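Local coordinates for protein alpha-amylase (Eisenia fetida, PDB 6M4K) that probably cleaves internal alpha-1,4-glucosidic linkages of starch-like polysaccharides, as a calcium-binding alpha-amylase of glycoside hydrolase family 13, at residues 57-65 and 360-370; 105-113 and 121-131. All coordinates share one frame; numbering follows the deposited sequence.

From the N terminus, the chain lays down strands 19-22 and 44-47 of the parallel eight-stranded barrel and then enters the loop that carries 57-65. Contact 1 joins this loop to 360-370, in the loop after short strand 356-357, past barrel strand 339-344, and so closes a circuit of almost 300 residues. Contact 2 is nested within that circuit: after strand 97-102 the chain runs through 105-113, turns in a short hairpin and returns as 121-131, with seven residues between the two segments. Contact 1 thus ties together loops from distant parts of the barrel sequence, whereas contact 2 folds one excursion onto itself beside calcium. Their centres lie 20 Å apart and they do not touch.

Contact 1: 57-65 and 360-370; sequences TDPPYPWWQ and DWVGPPTNGGG. With SO4 (sulfate ion), chain E.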
ATOM      1  N   THR A  57      10.855  -3.317 -24.058  1.00 14.86           N
ATOM      2  CA  THR A  57      10.173  -4.209 -24.984  1.00 15.23           C
ATOM      3  C   THR A  57      10.678  -5.643 -24.922  1.00 16.85           C
ATOM      4  O   THR A  57      10.015  -6.539 -25.466  1.00 16.44           O
ATOM      5  CB  THR A  57      10.244  -3.670 -26.422  1.00 16.36           C
ATOM      6  OG1 THR A  57      11.604  -3.410 -26.777  1.00 17.62           O
ATOM      7  CG2 THR A  57       9.463  -2.375 -26.549  1.00 19.51           C
ATOM      8  N   ASP A  58      11.812  -5.892 -24.273  1.00 15.93           N
ATOM      9  CA  ASP A  58      12.238  -7.250 -23.960  1.00 15.99           C
ATOM     10  C   ASP A  58      12.463  -7.350 -22.449  1.00 15.13           C
ATOM     11  O   ASP A  58      13.469  -6.854 -21.950  1.00 17.31           O
ATOM     12  CB  ASP A  58      13.537  -7.593 -24.694  1.00 16.98           C
ATOM     13  CG  ASP A  58      13.985  -9.012 -24.432  1.00 18.64           C
ATOM     14  OD1 ASP A  58      13.143  -9.813 -23.990  1.00 19.37           O
ATOM     15  OD2 ASP A  58      15.171  -9.333 -24.681  1.00 22.49           O
ATOM     16  N   PRO A  59      11.538  -7.977 -21.711  1.00 14.93           N
ATOM     17  CA  PRO A  59      10.279  -8.580 -22.160  1.00 14.88           C
ATOM     18  C   PRO A  59       9.242  -7.489 -22.471  1.00 15.30           C
ATOM     19  O   PRO A  59       9.499  -6.308 -22.211  1.00 14.99           O
ATOM     20  CB  PRO A  59       9.862  -9.423 -20.955  1.00 16.26           C
ATOM     21  CG  PRO A  59      10.352  -8.619 -19.776  1.00 15.25           C
ATOM     22  CD  PRO A  59      11.657  -7.993 -20.235  1.00 15.74           C
ATOM     23  N   PRO A  60       8.096  -7.843 -23.054  1.00 14.06           N
ATOM     24  CA  PRO A  60       7.207  -6.797 -23.580  1.00 14.25           C
ATOM     25  C   PRO A  60       6.415  -6.082 -22.493  1.00 13.34           C
ATOM     26  O   PRO A  60       5.427  -6.601 -21.964  1.00 13.98           O
ATOM     27  CB  PRO A  60       6.302  -7.565 -24.559  1.00 14.27           C
ATOM     28  CG  PRO A  60       6.357  -8.965 -24.117  1.00 15.80           C
ATOM     29  CD  PRO A  60       7.729  -9.180 -23.567  1.00 15.27           C
ATOM     30  N   TYR A  61       6.830  -4.841 -22.210  1.00 14.50           N
ATOM     31  CA  TYR A  61       6.117  -3.868 -21.378  1.00 13.43           C
ATOM     32  C   TYR A  61       5.865  -4.375 -19.960  1.00 12.96           C
ATOM     33  O   TYR A  61       4.718  -4.437 -19.514  1.00 13.65           O
ATOM     34  CB  TYR A  61       4.835  -3.429 -22.082  1.00 14.21           C
ATOM     35  CG  TYR A  61       5.106  -3.047 -23.529  1.00 14.43           C
ATOM     36  CD1 TYR A  61       5.700  -1.830 -23.836  1.00 16.99           C
ATOM     37  CD2 TYR A  61       4.799  -3.911 -24.585  1.00 15.17           C
ATOM     38  CE1 TYR A  61       5.958  -1.459 -25.149  1.00 17.05           C
ATOM     39  CE2 TYR A  61       5.055  -3.549 -25.910  1.00 17.23           C
ATOM     40  CZ  TYR A  61       5.631  -2.326 -26.177  1.00 15.94           C
ATOM     41  OH  TYR A  61       5.898  -1.948 -27.485  1.00 18.28           O
ATOM     42  N   PRO A  62       6.915  -4.750 -19.235  1.00 13.32           N
ATOM     43  CA  PRO A  62       6.740  -5.234 -17.861  1.00 13.72           C
ATOM     44  C   PRO A  62       6.285  -4.117 -16.924  1.00 12.67           C
ATOM     45  O   PRO A  62       6.479  -2.930 -17.193  1.00 13.38           O
ATOM     46  CB  PRO A  62       8.152  -5.701 -17.495  1.00 14.47           C
ATOM     47  CG  PRO A  62       9.044  -4.767 -18.259  1.00 13.76           C
ATOM     48  CD  PRO A  62       8.331  -4.558 -19.583  1.00 14.25           C
ATOM     49  N   TRP A  63       5.705  -4.507 -15.783  1.00 13.32           N
ATOM     50  CA  TRP A  63       5.323  -3.482 -14.808  1.00 13.46           C
ATOM     51  C   TRP A  63       6.545  -2.716 -14.319  1.00 13.03           C
ATOM     52  O   TRP A  63       6.465  -1.504 -14.087  1.00 13.68           O
ATOM     53  CB  TRP A  63       4.565  -4.092 -13.618  1.00 13.49           C
ATOM     54  CG  TRP A  63       5.389  -5.031 -12.833  1.00 12.62           C
ATOM     55  CD1 TRP A  63       5.532  -6.375 -13.049  1.00 14.35           C
ATOM     56  CD2 TRP A  63       6.231  -4.716 -11.713  1.00 13.79           C
ATOM     57  NE1 TRP A  63       6.403  -6.911 -12.138  1.00 15.51           N
ATOM     58  CE2 TRP A  63       6.850  -5.916 -11.305  1.00 15.34           C
ATOM     59  CE3 TRP A  63       6.528  -3.534 -11.023  1.00 13.25           C
ATOM     60  CZ2 TRP A  63       7.738  -5.973 -10.232  1.00 16.93           C
ATOM     61  CZ3 TRP A  63       7.420  -3.588  -9.961  1.00 14.58           C
ATOM     62  CH2 TRP A  63       8.010  -4.801  -9.573  1.00 15.05           C
ATOM     63  N   TRP A  64       7.688  -3.384 -14.207  1.00 13.13           N
ATOM     64  CA  TRP A  64       8.834  -2.761 -13.554  1.00 13.83           C
ATOM     65  C   TRP A  64       9.509  -1.688 -14.395  1.00 12.62           C
ATOM     66  O   TRP A  64      10.373  -0.971 -13.875  1.00 13.91           O
ATOM     67  CB  TRP A  64       9.823  -3.796 -13.022  1.00 13.63           C
ATOM     68  CG  TRP A  64      10.194  -4.915 -13.935  1.00 15.97           C
ATOM     69  CD1 TRP A  64       9.779  -6.214 -13.822  1.00 19.35           C
ATOM     70  CD2 TRP A  64      11.097  -4.875 -15.047  1.00 16.35           C
ATOM     71  NE1 TRP A  64      10.359  -6.980 -14.798  1.00 18.89           N
ATOM     72  CE2 TRP A  64      11.167  -6.188 -15.568  1.00 17.60           C
ATOM     73  CE3 TRP A  64      11.857  -3.867 -15.645  1.00 15.24           C
ATOM     74  CZ2 TRP A  64      11.963  -6.517 -16.664  1.00 19.14           C
ATOM     75  CZ3 TRP A  64      12.646  -4.200 -16.757  1.00 17.70           C
ATOM     76  CH2 TRP A  64      12.691  -5.519 -17.239  1.00 17.23           C
ATOM     77  N   GLN A  65       9.144  -1.536 -15.674  1.00 13.19           N
ATOM     78  CA  GLN A  65       9.685  -0.426 -16.452  1.00 13.25           C
ATOM     79  C   GLN A  65       9.354   0.918 -15.805  1.00 12.90           C
ATOM     80  O   GLN A  65      10.107   1.886 -15.967  1.00 13.46           O
ATOM     81  CB  GLN A  65       9.176  -0.485 -17.901  1.00 13.27           C
ATOM     82  CG  GLN A  65       7.742  -0.051 -18.043  1.00 13.19           C
ATOM     83  CD  GLN A  65       7.183  -0.206 -19.451  1.00 14.12           C
ATOM     84  OE1 GLN A  65       7.899  -0.585 -20.392  1.00 15.62           O
ATOM     85  NE2 GLN A  65       5.899   0.092 -19.603  1.00 14.74           N
ATOM     86  N   ASP A 360       6.873 -13.087 -13.292  1.00 14.94           N
ATOM     87  CA  ASP A 360       6.666 -11.977 -12.372  1.00 14.98           C
ATOM     88  C   ASP A 360       6.883 -10.626 -13.019  1.00 17.45           C
ATOM     89  O   ASP A 360       6.663  -9.605 -12.358  1.00 20.59           O
ATOM     90  CB  ASP A 360       7.517 -12.128 -11.098  1.00 17.26           C
ATOM     91  CG  ASP A 360       9.018 -12.154 -11.361  1.00 18.22           C
ATOM     92  OD1 ASP A 360       9.462 -11.966 -12.512  1.00 19.40           O
ATOM     93  OD2 ASP A 360       9.779 -12.361 -10.378  1.00 21.76           O
ATOM     94  N   TRP A 361       7.291 -10.592 -14.284  1.00 14.05           N
ATOM     95  CA  TRP A 361       7.507  -9.361 -15.026  1.00 14.76           C
ATOM     96  C   TRP A 361       6.245  -8.854 -15.703  1.00 14.45           C
ATOM     97  O   TRP A 361       6.200  -7.685 -16.098  1.00 14.27           O
ATOM     98  CB  TRP A 361       8.579  -9.597 -16.099  1.00 15.71           C
ATOM     99  CG  TRP A 361       8.239 -10.729 -17.056  1.00 14.07           C
ATOM    100  CD1 TRP A 361       8.580 -12.050 -16.929  1.00 14.79           C
ATOM    101  CD2 TRP A 361       7.489 -10.624 -18.274  1.00 15.19           C
ATOM    102  NE1 TRP A 361       8.085 -12.773 -18.002  1.00 14.88           N
ATOM    103  CE2 TRP A 361       7.417 -11.918 -18.839  1.00 14.39           C
ATOM    104  CE3 TRP A 361       6.875  -9.558 -18.943  1.00 14.67           C
ATOM    105  CZ2 TRP A 361       6.746 -12.172 -20.043  1.00 15.26           C
ATOM    106  CZ3 TRP A 361       6.211  -9.815 -20.148  1.00 16.05           C
ATOM    107  CH2 TRP A 361       6.161 -11.112 -20.681  1.00 16.68           C
ATOM    108  N   VAL A 362       5.223  -9.702 -15.836  1.00 12.91           N
ATOM    109  CA  VAL A 362       4.106  -9.389 -16.714  1.00 15.31           C
ATOM    110  C   VAL A 362       3.416  -8.118 -16.242  1.00 13.66           C
ATOM    111  O   VAL A 362       3.121  -7.954 -15.050  1.00 13.64           O
ATOM    112  CB  VAL A 362       3.150 -10.588 -16.796  1.00 13.84           C
ATOM    113  CG1 VAL A 362       1.867 -10.201 -17.512  1.00 15.56           C
ATOM    114  CG2 VAL A 362       3.835 -11.765 -17.522  1.00 15.30           C
ATOM    115  N   GLY A 363       3.186  -7.202 -17.179  1.00 13.66           N
ATOM    116  CA  GLY A 363       2.517  -5.952 -16.914  1.00 14.54           C
ATOM    117  C   GLY A 363       1.010  -6.079 -16.832  1.00 15.10           C
ATOM    118  O   GLY A 363       0.442  -7.178 -16.859  1.00 14.95           O
ATOM    119  N   PRO A 364       0.329  -4.944 -16.721  1.00 13.71           N
ATOM    120  CA  PRO A 364      -1.115  -4.948 -16.529  1.00 13.53           C
ATOM    121  C   PRO A 364      -1.847  -5.474 -17.751  1.00 14.72           C
ATOM    122  O   PRO A 364      -1.253  -5.629 -18.831  1.00 14.75           O
ATOM    123  CB  PRO A 364      -1.430  -3.456 -16.311  1.00 14.45           C
ATOM    124  CG  PRO A 364      -0.350  -2.752 -17.021  1.00 15.24           C
ATOM    125  CD  PRO A 364       0.869  -3.579 -16.789  1.00 14.57           C
ATOM    126  N   PRO A 365      -3.145  -5.749 -17.603  1.00 14.01           N
ATOM    127  CA  PRO A 365      -3.963  -6.175 -18.749  1.00 16.62           C
ATOM    128  C   PRO A 365      -3.799  -5.228 -19.924  1.00 17.08           C
ATOM    129  O   PRO A 365      -3.911  -4.003 -19.796  1.00 15.13           O
ATOM    130  CB  PRO A 365      -5.386  -6.146 -18.184  1.00 17.14           C
ATOM    131  CG  PRO A 365      -5.202  -6.460 -16.712  1.00 16.50           C
ATOM    132  CD  PRO A 365      -3.923  -5.727 -16.350  1.00 16.69           C
ATOM    133  N   THR A 366      -3.519  -5.809 -21.085  1.00 16.92           N
ATOM    134  CA  THR A 366      -3.090  -5.041 -22.235  1.00 16.05           C
ATOM    135  C   THR A 366      -3.568  -5.728 -23.504  1.00 17.45           C
ATOM    136  O   THR A 366      -3.712  -6.955 -23.551  1.00 18.61           O
ATOM    137  CB  THR A 366      -1.554  -4.908 -22.257  1.00 17.23           C
ATOM    138  OG1 THR A 366      -1.144  -4.085 -23.355  1.00 17.05           O
ATOM    139  CG2 THR A 366      -0.872  -6.281 -22.371  1.00 18.77           C
ATOM    140  N   ASN A 367      -3.855  -4.943 -24.515  0.50 16.67           N
ATOM    141  CA  ASN A 367      -4.087  -5.561 -25.808  0.50 18.17           C
ATOM    142  C   ASN A 367      -2.797  -5.730 -26.586  0.50 18.97           C
ATOM    143  O   ASN A 367      -2.808  -6.322 -27.670  0.50 17.31           O
ATOM    144  CB  ASN A 367      -5.135  -4.776 -26.592  0.50 20.12           C
ATOM    145  CG  ASN A 367      -6.507  -4.896 -25.975  0.50 17.53           C
ATOM    146  OD1 ASN A 367      -6.858  -5.944 -25.432  0.50 21.22           O
ATOM    147  ND2 ASN A 367      -7.282  -3.821 -26.029  0.50 23.13           N
ATOM    148  N   GLY A 368      -1.687  -5.271 -26.030  0.50 17.80           N
ATOM    149  CA  GLY A 368      -0.420  -5.182 -26.722  0.50 17.40           C
ATOM    150  C   GLY A 368       0.022  -3.739 -26.857  0.50 19.86           C
ATOM    151  O   GLY A 368      -0.678  -2.802 -26.473  0.50 20.80           O
ATOM    152  N   GLY A 369       1.227  -3.579 -27.395  0.50 18.84           N
ATOM    153  CA  GLY A 369       1.728  -2.254 -27.695  0.50 20.14           C
ATOM    154  C   GLY A 369       1.976  -1.373 -26.492  0.50 18.33           C
ATOM    155  O   GLY A 369       2.083  -0.154 -26.645  0.50 21.40           O
ATOM    156  N   GLY A 370       2.064  -1.951 -25.297  0.50 20.01           N
ATOM    157  CA  GLY A 370       2.344  -1.177 -24.108  0.50 18.37           C
ATOM    158  C   GLY A 370       1.184  -0.378 -23.566  0.50 18.68           C
ATOM    159  O   GLY A 370       1.363   0.333 -22.567  0.50 18.70           O
TER
HETATM  160  S   SO4 E 604     -10.246  -2.089 -23.711  0.80 30.01           S
HETATM  161  O1  SO4 E 604     -10.323  -3.327 -22.948  0.80 28.12           O
HETATM  162  O2  SO4 E 604      -9.702  -0.996 -22.906  0.80 25.79           O
HETATM  163  O3  SO4 E 604     -11.588  -1.732 -24.166  0.80 38.73           O
HETATM  164  O4  SO4 E 604      -9.378  -2.293 -24.865  0.80 36.37           O
HETATM  165  O   HOH W   1       3.476  -7.327 -19.992  1.00 16.24           O
HETATM  166  O   HOH W   2       1.349  -5.280 -19.904  1.00 16.68           O
HETATM  167  O   HOH W   3      10.873  -9.695 -13.627  1.00 30.59           O
HETATM  168  O   HOH W   4       4.046   0.810 -21.786  1.00 20.20           O
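Two loops of the family 13 catalytic barrel, the first running into a 3-10 turn at Trp-63, meet here through a tryptophan-proline cluster in which Trp-361 packs on Pro-59 and Pro-60. Pro-59 CB sits over one face of the Trp-361 indole, 3.7 Å from the centroid of its six-membered ring, a CH-pi contact; Val-362 CG2 covers the opposite face, so the ring is sandwiched. Pro-60 CD adds to the packing near CZ3 and CH2. Polar anchoring comes from Trp-63, whose NE1 donates to Asp-360 O at 2.7 Å. Asp-360 O lies in the indole plane, NE1 in turn approaches in the plane of that carbonyl, and the N-H...O angle is 160°. Trp-63 CG stands between its backbone N and carbonyl carbon (chi1 64°), which carries the pyrrole edge to Asp-360 O. The Trp-63 backbone N makes a longer bond of 3.2 Å to Trp-361 O. Farther along, in the conformer described, Gly-370 CA lies over the face of the Tyr-61 ring, 3.5 Å from its centroid, a second CH-pi contact. Water links Pro-60 O to Gly-363 N, and another joins Gln-65 NE2 to Gly-370 O. Asp-360 OD2 is held by His-308, while Arg-306 makes a cation-pi contact with Trp-63. The contact lies near the surface, joining the loop between strand 44-47 and helix 81-93 to the one between strand 356-357 and helix 389-401.

Contact 2: 105-113 and 121-131; sequences NHMTGGGSG and FDGDSLQYPGV. With CA (calcium ion), chain B.
Met-107 and Thr-108 pack against Tyr-128 and Phe-121 at the base of a beta hairpin, strands 112-114 and 120-122, in the excursion that follows barrel strand 97-102. This is the tightly packed part. Met-107 CB lies over the Tyr-128 ring, 3.9 Å from its centroid, and SD stands farther above the same face in a Met-aromatic contact. The bent Met-107 chain (chi2 -59°, chi3 -75°) brings CE to Val-131 CG2. Tyr-128 OH donates to Thr-108 OG1 at 2.8 Å, with OG1 at the ring edge; OG1 in turn donates to Gly-109 O. A phenylalanine in place of Tyr-128 would probably leave Thr-108 OG1 without the donor from the tyrosine hydroxyl, held by its own bond to Gly-109 O alone among the bonds described. Phe-121 is covered on one face by Thr-108 CG2 and on the other by the backbone of Ser-112 and Gly-113. Gly-113 and Phe-121 form an antiparallel hydrogen-bonded pair, with Phe-121 N to Gly-113 O at 3.0 Å, and Gly-123 N extends the pairing to Gly-111 O at 2.8 Å. The outer side is looser and more exposed: Ser-112 CB approaches Asp-122 OD2 no closer than 3.8 Å. At the other end, Asn-105 OD1 binds calcium at 2.4 Å, with Arg-161, Asp-170 and His-204 completing the protein ligands. On the exposed side, Gly-111 N meets Asp-124 OD1 at 3.1 Å, almost straight at 175° but from above the carboxylate plane.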
ATOM      1  N   ASN A 105      15.572   7.521  -6.170  1.00 13.43           N
ATOM      2  CA  ASN A 105      16.879   6.946  -5.866  1.00 13.41           C
ATOM      3  C   ASN A 105      17.747   6.764  -7.103  1.00 14.65           C
ATOM      4  O   ASN A 105      18.978   6.767  -6.992  1.00 15.40           O
ATOM      5  CB  ASN A 105      16.693   5.602  -5.162  1.00 14.06           C
ATOM      6  CG  ASN A 105      17.997   4.870  -4.927  1.00 13.84           C
ATOM      7  OD1 ASN A 105      18.823   5.270  -4.103  1.00 14.82           O
ATOM      8  ND2 ASN A 105      18.171   3.770  -5.632  1.00 14.67           N
ATOM      9  N   HIS A 106      17.140   6.578  -8.271  1.00 13.84           N
ATOM     10  CA  HIS A 106      17.869   6.082  -9.426  1.00 13.96           C
ATOM     11  C   HIS A 106      17.144   6.508 -10.685  1.00 14.18           C
ATOM     12  O   HIS A 106      16.029   7.038 -10.652  1.00 14.12           O
ATOM     13  CB  HIS A 106      17.961   4.565  -9.348  1.00 14.19           C
ATOM     14  CG  HIS A 106      16.642   3.899  -9.121  1.00 12.85           C
ATOM     15  ND1 HIS A 106      16.232   3.459  -7.878  1.00 14.02           N
ATOM     16  CD2 HIS A 106      15.632   3.617  -9.977  1.00 14.38           C
ATOM     17  CE1 HIS A 106      15.028   2.922  -7.988  1.00 13.91           C
ATOM     18  NE2 HIS A 106      14.640   3.006  -9.250  1.00 15.12           N
ATOM     19  N   MET A 107      17.820   6.281 -11.810  1.00 14.20           N
ATOM     20  CA  MET A 107      17.217   6.434 -13.129  1.00 14.97           C
ATOM     21  C   MET A 107      16.993   5.052 -13.741  1.00 13.63           C
ATOM     22  O   MET A 107      16.240   4.245 -13.185  1.00 16.01           O
ATOM     23  CB  MET A 107      18.057   7.374 -14.001  1.00 15.04           C
ATOM     24  CG  MET A 107      18.148   8.795 -13.460  1.00 15.32           C
ATOM     25  SD  MET A 107      16.557   9.637 -13.251  1.00 15.49           S
ATOM     26  CE  MET A 107      16.148  10.039 -14.960  1.00 16.19           C
ATOM     27  N   THR A 108      17.631   4.742 -14.864  1.00 14.46           N
ATOM     28  CA  THR A 108      17.481   3.427 -15.472  1.00 14.93           C
ATOM     29  C   THR A 108      18.652   2.531 -15.101  1.00 14.22           C
ATOM     30  O   THR A 108      19.645   2.970 -14.511  1.00 16.73           O
ATOM     31  CB  THR A 108      17.416   3.519 -17.003  1.00 15.18           C
ATOM     32  OG1 THR A 108      18.687   3.975 -17.510  1.00 15.47           O
ATOM     33  CG2 THR A 108      16.320   4.459 -17.438  1.00 15.09           C
ATOM     34  N   GLY A 109      18.536   1.263 -15.493  1.00 16.79           N
ATOM     35  CA  GLY A 109      19.683   0.385 -15.570  1.00 17.20           C
ATOM     36  C   GLY A 109      20.515   0.683 -16.804  1.00 16.56           C
ATOM     37  O   GLY A 109      20.396   1.738 -17.435  1.00 16.72           O
ATOM     38  N   GLY A 110      21.374  -0.272 -17.149  1.00 19.16           N
ATOM     39  CA  GLY A 110      22.193  -0.138 -18.337  1.00 18.61           C
ATOM     40  C   GLY A 110      21.379  -0.196 -19.616  1.00 19.19           C
ATOM     41  O   GLY A 110      20.189  -0.521 -19.646  1.00 19.92           O
ATOM     42  N   GLY A 111      22.054   0.123 -20.718  1.00 19.49           N
ATOM     43  CA  GLY A 111      21.399   0.152 -22.008  1.00 20.52           C
ATOM     44  C   GLY A 111      20.890   1.530 -22.364  1.00 19.12           C
ATOM     45  O   GLY A 111      20.977   2.496 -21.599  1.00 20.44           O
ATOM     46  N   SER A 112      20.352   1.636 -23.572  1.00 19.23           N
ATOM     47  CA  SER A 112      19.875   2.915 -24.063  1.00 19.49           C
ATOM     48  C   SER A 112      18.527   2.720 -24.732  1.00 17.20           C
ATOM     49  O   SER A 112      18.138   1.607 -25.090  1.00 19.42           O
ATOM     50  CB  SER A 112      20.852   3.542 -25.064  1.00 19.26           C
ATOM     51  OG  SER A 112      20.813   2.832 -26.296  1.00 25.52           O
ATOM     52  N   GLY A 113      17.836   3.833 -24.914  0.50 16.10           N
ATOM     53  CA  GLY A 113      16.532   3.816 -25.552  0.50 17.46           C
ATOM     54  C   GLY A 113      15.837   5.134 -25.329  0.50 17.24           C
ATOM     55  O   GLY A 113      16.481   6.176 -25.160  0.50 17.72           O
ATOM     56  N   PHE A 121      17.363   7.918 -22.928  0.50 16.04           N
ATOM     57  CA  PHE A 121      18.158   7.516 -21.778  0.50 16.73           C
ATOM     58  C   PHE A 121      19.348   6.704 -22.258  0.50 16.97           C
ATOM     59  O   PHE A 121      19.279   6.013 -23.278  0.50 16.86           O
ATOM     60  CB  PHE A 121      17.370   6.687 -20.737  0.50 16.18           C
ATOM     61  CG  PHE A 121      17.087   5.264 -21.159  0.50 12.34           C
ATOM     62  CD1 PHE A 121      15.929   4.963 -21.855  0.50 12.13           C
ATOM     63  CD2 PHE A 121      17.950   4.224 -20.831  0.50 13.33           C
ATOM     64  CE1 PHE A 121      15.640   3.669 -22.233  0.50 12.96           C
ATOM     65  CE2 PHE A 121      17.671   2.928 -21.215  0.50 14.70           C
ATOM     66  CZ  PHE A 121      16.514   2.648 -21.924  0.50 13.45           C
ATOM     67  N   ASP A 122      20.440   6.781 -21.505  1.00 17.23           N
ATOM     68  CA  ASP A 122      21.579   5.917 -21.765  1.00 16.22           C
ATOM     69  C   ASP A 122      22.216   5.619 -20.415  1.00 15.89           C
ATOM     70  O   ASP A 122      22.920   6.466 -19.855  1.00 17.32           O
ATOM     71  CB  ASP A 122      22.559   6.569 -22.729  1.00 17.00           C
ATOM     72  CG  ASP A 122      23.570   5.586 -23.262  1.00 19.19           C
ATOM     73  OD1 ASP A 122      24.001   4.689 -22.515  1.00 18.94           O
ATOM     74  OD2 ASP A 122      23.928   5.697 -24.449  1.00 20.37           O
ATOM     75  N   GLY A 123      21.942   4.427 -19.889  1.00 17.26           N
ATOM     76  CA  GLY A 123      22.548   4.017 -18.642  1.00 17.86           C
ATOM     77  C   GLY A 123      24.009   3.666 -18.755  1.00 18.74           C
ATOM     78  O   GLY A 123      24.670   3.490 -17.728  1.00 21.22           O
ATOM     79  N   ASP A 124      24.527   3.543 -19.981  1.00 17.38           N
ATOM     80  CA  ASP A 124      25.947   3.266 -20.160  1.00 20.03           C
ATOM     81  C   ASP A 124      26.777   4.543 -20.108  1.00 16.29           C
ATOM     82  O   ASP A 124      27.889   4.545 -19.566  1.00 19.61           O
ATOM     83  CB  ASP A 124      26.177   2.535 -21.483  1.00 19.39           C
ATOM     84  CG  ASP A 124      25.415   1.220 -21.570  1.00 24.57           C
ATOM     85  OD1 ASP A 124      25.091   0.634 -20.517  1.00 26.10           O
ATOM     86  OD2 ASP A 124      25.160   0.751 -22.698  1.00 30.25           O
ATOM     87  N   SER A 125      26.268   5.634 -20.672  1.00 16.56           N
ATOM     88  CA  SER A 125      26.948   6.919 -20.603  1.00 17.25           C
ATOM     89  C   SER A 125      26.386   7.815 -19.511  1.00 16.25           C
ATOM     90  O   SER A 125      26.925   8.903 -19.290  1.00 16.37           O
ATOM     91  CB  SER A 125      26.886   7.640 -21.954  1.00 18.06           C
ATOM     92  OG  SER A 125      25.541   7.900 -22.310  1.00 17.99           O
ATOM     93  N   LEU A 126      25.326   7.368 -18.811  1.00 16.31           N
ATOM     94  CA  LEU A 126      24.683   8.154 -17.752  0.50 15.37           C
ATOM     95  C   LEU A 126      24.147   9.482 -18.279  1.00 17.29           C
ATOM     96  O   LEU A 126      24.256  10.518 -17.622  1.00 19.02           O
ATOM     97  CB  LEU A 126      25.606   8.369 -16.549  0.50 16.60           C
ATOM     98  CG  LEU A 126      25.593   7.368 -15.397  0.50 22.40           C
ATOM     99  CD1 LEU A 126      25.536   5.951 -15.909  0.50 24.47           C
ATOM    100  CD2 LEU A 126      26.821   7.566 -14.529  0.50 17.79           C
ATOM    101  N   GLN A 127      23.562   9.457 -19.472  1.00 15.45           N
ATOM    102  CA  GLN A 127      23.017  10.655 -20.099  1.00 15.39           C
ATOM    103  C   GLN A 127      21.496  10.582 -20.120  1.00 15.97           C
ATOM    104  O   GLN A 127      20.918   9.653 -20.707  1.00 15.59           O
ATOM    105  CB  GLN A 127      23.590  10.843 -21.506  1.00 16.79           C
ATOM    106  CG  GLN A 127      25.106  11.055 -21.462  1.00 17.02           C
ATOM    107  CD  GLN A 127      25.690  11.428 -22.810  1.00 20.18           C
ATOM    108  OE1 GLN A 127      24.964  11.634 -23.787  1.00 17.83           O
ATOM    109  NE2 GLN A 127      27.013  11.523 -22.871  1.00 18.85           N
ATOM    110  N   TYR A 128      20.854  11.562 -19.472  1.00 15.04           N
ATOM    111  CA  TYR A 128      19.395  11.658 -19.394  1.00 16.24           C
ATOM    112  C   TYR A 128      19.041  13.076 -19.806  1.00 15.83           C
ATOM    113  O   TYR A 128      18.801  13.943 -18.956  1.00 15.66           O
ATOM    114  CB  TYR A 128      18.899  11.308 -17.990  1.00 14.75           C
ATOM    115  CG  TYR A 128      19.263   9.900 -17.616  1.00 14.26           C
ATOM    116  CD1 TYR A 128      20.505   9.608 -17.063  1.00 14.24           C
ATOM    117  CD2 TYR A 128      18.384   8.847 -17.856  1.00 14.80           C
ATOM    118  CE1 TYR A 128      20.864   8.325 -16.746  1.00 15.87           C
ATOM    119  CE2 TYR A 128      18.732   7.551 -17.538  1.00 14.91           C
ATOM    120  CZ  TYR A 128      19.977   7.293 -16.988  1.00 13.92           C
ATOM    121  OH  TYR A 128      20.339   6.009 -16.643  1.00 15.39           O
ATOM    122  N   PRO A 129      19.026  13.355 -21.115  0.50 15.55           N
ATOM    123  CA  PRO A 129      18.869  14.743 -21.576  0.50 15.48           C
ATOM    124  C   PRO A 129      17.518  15.360 -21.267  0.50 15.81           C
ATOM    125  O   PRO A 129      17.391  16.586 -21.356  0.50 17.73           O
ATOM    126  CB  PRO A 129      19.099  14.641 -23.090  0.50 17.38           C
ATOM    127  CG  PRO A 129      19.904  13.391 -23.269  0.50 15.79           C
ATOM    128  CD  PRO A 129      19.395  12.447 -22.215  0.50 16.86           C
ATOM    129  N   GLY A 130      16.511  14.566 -20.901  1.00 15.32           N
ATOM    130  CA  GLY A 130      15.221  15.130 -20.547  1.00 16.61           C
ATOM    131  C   GLY A 130      15.165  15.765 -19.178  1.00 15.62           C
ATOM    132  O   GLY A 130      14.174  16.437 -18.870  1.00 16.91           O
ATOM    133  N   VAL A 131      16.203  15.586 -18.366  1.00 14.89           N
ATOM    134  CA  VAL A 131      16.232  16.149 -17.017  1.00 15.49           C
ATOM    135  C   VAL A 131      16.810  17.580 -16.975  1.00 17.35           C
ATOM    136  O   VAL A 131      16.088  18.505 -16.607  1.00 19.02           O
ATOM    137  CB  VAL A 131      16.850  15.168 -15.992  1.00 15.92           C
ATOM    138  CG1 VAL A 131      16.981  15.828 -14.640  1.00 16.42           C
ATOM    139  CG2 VAL A 131      16.019  13.891 -15.901  1.00 17.08           C
TER
HETATM  140 CA    CA B 601      21.181   5.362  -3.564  1.00 15.06          CA
HETATM  141  O   HOH W   5      20.562   7.413  -4.840  1.00 16.40           O
HETATM  142  O   HOH W   6      21.577   2.824  -3.501  1.00 16.51           O
HETATM  143  O   HOH W   7      22.009   7.371  -2.296  1.00 16.92           O